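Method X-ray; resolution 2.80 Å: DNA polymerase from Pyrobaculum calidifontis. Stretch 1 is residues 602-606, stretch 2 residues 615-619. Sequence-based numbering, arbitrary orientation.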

# COMPACT_ATOMS: atom_id res chain seq x y z
N LYS A 602 5.66 -20.60 -13.67
CA LYS A 602 5.41 -19.96 -12.38
C LYS A 602 4.08 -19.23 -12.46
O LYS A 602 3.29 -19.47 -13.38
CB LYS A 602 6.56 -19.01 -12.02
CG LYS A 602 7.64 -18.94 -13.10
CD LYS A 602 8.70 -17.88 -12.82
CE LYS A 602 9.92 -18.46 -12.12
NZ LYS A 602 10.91 -17.39 -11.81
N LYS A 603 3.81 -18.34 -11.50
CA LYS A 603 2.65 -17.46 -11.59
C LYS A 603 3.03 -16.18 -12.35
O LYS A 603 2.97 -15.06 -11.84
CB LYS A 603 2.08 -17.15 -10.21
CG LYS A 603 0.73 -16.44 -10.26
CD LYS A 603 0.14 -16.17 -8.88
CE LYS A 603 -1.13 -15.34 -9.00
NZ LYS A 603 -2.26 -16.08 -9.63
N ARG A 604 3.43 -16.38 -13.59
CA ARG A 604 3.74 -15.30 -14.53
C ARG A 604 2.79 -15.47 -15.71
O ARG A 604 2.98 -16.36 -16.54
CB ARG A 604 5.20 -15.35 -14.96
CG ARG A 604 5.55 -14.32 -16.02
CD ARG A 604 5.31 -12.93 -15.46
NE ARG A 604 5.73 -11.86 -16.36
CZ ARG A 604 4.90 -11.23 -17.20
NH1 ARG A 604 3.62 -11.56 -17.25
NH2 ARG A 604 5.36 -10.27 -17.98
N TYR A 605 1.77 -14.62 -15.78
CA TYR A 605 0.75 -14.79 -16.80
C TYR A 605 0.08 -13.46 -17.10
O TYR A 605 0.15 -12.50 -16.33
CB TYR A 605 -0.31 -15.82 -16.37
CG TYR A 605 -1.21 -15.35 -15.24
CD1 TYR A 605 -0.83 -15.51 -13.92
CD2 TYR A 605 -2.44 -14.77 -15.50
CE1 TYR A 605 -1.64 -15.08 -12.88
CE2 TYR A 605 -3.27 -14.34 -14.48
CZ TYR A 605 -2.86 -14.50 -13.17
OH TYR A 605 -3.68 -14.08 -12.15
N ALA A 606 -0.57 -13.42 -18.26
CA ALA A 606 -1.49 -12.35 -18.63
C ALA A 606 -2.86 -12.95 -18.86
O ALA A 606 -2.99 -14.11 -19.28
CB ALA A 606 -1.01 -11.62 -19.89
N ASP A 615 -5.03 -7.92 -17.57
CA ASP A 615 -4.19 -7.71 -16.40
C ASP A 615 -3.02 -8.68 -16.43
O ASP A 615 -3.12 -9.79 -16.97
CB ASP A 615 -4.99 -7.83 -15.08
CG ASP A 615 -5.77 -9.14 -14.96
OD1 ASP A 615 -5.35 -10.18 -15.51
OD2 ASP A 615 -6.83 -9.12 -14.29
N ILE A 616 -1.90 -8.24 -15.87
CA ILE A 616 -0.62 -8.92 -16.03
C ILE A 616 -0.03 -9.15 -14.65
O ILE A 616 0.08 -8.21 -13.85
CB ILE A 616 0.35 -8.11 -16.91
CG1 ILE A 616 -0.27 -7.87 -18.30
CG2 ILE A 616 1.68 -8.83 -17.04
CD1 ILE A 616 0.54 -6.94 -19.18
N VAL A 617 0.35 -10.39 -14.37
CA VAL A 617 0.85 -10.79 -13.06
C VAL A 617 2.26 -11.34 -13.23
O VAL A 617 2.50 -12.16 -14.13
CB VAL A 617 -0.07 -11.83 -12.39
CG1 VAL A 617 0.50 -12.25 -11.04
CG2 VAL A 617 -1.47 -11.27 -12.23
N GLY A 618 3.18 -10.90 -12.38
CA GLY A 618 4.57 -11.26 -12.52
C GLY A 618 5.36 -10.27 -13.36
O GLY A 618 4.82 -9.50 -14.15
N PHE A 619 6.68 -10.29 -13.16
CA PHE A 619 7.57 -9.32 -13.78
C PHE A 619 7.73 -9.58 -15.28
O PHE A 619 6.88 -9.19 -16.08
CB PHE A 619 8.94 -9.34 -13.11
CG PHE A 619 9.73 -8.08 -13.29
CD1 PHE A 619 9.58 -7.04 -12.39
CD2 PHE A 619 10.62 -7.93 -14.34
CE1 PHE A 619 10.30 -5.87 -12.54
CE2 PHE A 619 11.34 -6.76 -14.50
CZ PHE A 619 11.18 -5.73 -13.59

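The two stretches meet where short runs of strand, including Tyr605-Ala606 and Asp615-Val617, pair antiparallel. Tyr605 and Val617 form the hydrogen-bonded pair of the register, with their CA atoms 5.5 Å apart. Two backbone hydrogen bonds close this pair. Val617 N donates to Tyr605 O at 2.9 Å, and the bond is nearly straight, with an angle of 175° at the hydrogen. Tyr605 N donates to Val617 O at 3.1 Å and 153°, so the return bond is slightly longer and more bent.

Ala606 and Ile616 form the next pair, which is not hydrogen-bonded. The CA atoms of Ala606 and Ile616 lie closer, at 4.4 Å. The strands also touch through CA-H...O contacts. Ala606 CA lies 3.5 Å from Asp615 O, and Arg604 CA lies 3.4 Å from Val617 O. Val617 O therefore receives both the Tyr605 amide and the Arg604 CA hydrogen.

Beyond Val617 the second stretch leaves the strand. Gly618 has phi/psi of 92/159. At these angles a CB would be jammed against the carbonyl O of Val617, which by itself calls for glycine. A CB on Gly618 would also point toward the first stretch and lie 2.4 Å from Arg604 CD, a clash.

The side chains of Tyr605 and Val617 share one face of the sheet. Tyr605 takes chi1 p, and its ring lies against Val617. Val617 CB sits over the face of the Tyr605 ring, 4.1 Å from its centroid and 28° off the normal, in a CH-pi contact. Val617 CG2 adds an apolar contact with Tyr605 CZ at 3.6 Å. Val617 has the largest area covered by the opposing stretch, 93 Å². Lys603 also reaches this valine, with Lys603 CE 4.0 Å from Val617 CG1.

Ala606 and Ile616 point to the other face. Their contact is apolar and looser, with Ala606 CB 4.1 Å from Ile616 CG1.

Arg604 reaches furthest along the second stretch. Its CA-to-CB bond points sideways, but the end of the side chain comes nearer and touches residues from Ile616 to Phe619. Arg604 NH1 makes a weak hydrogen bond to Val617 O, at 3.4 Å and 129°. Arg604 NH1 also lies 3.4 Å from Ile616 CG2. Gly618 O sits over one face of the guanidinium, 3.4 Å from Arg604 NE, where the angle is too poor for a hydrogen bond. Phe619 O is closer, 2.7 Å from Arg604 NH2 and 2.9 Å from Arg604 NE. The CA-to-CB bond of Phe619 points away from the first stretch, and its closest contact is made by the backbone O.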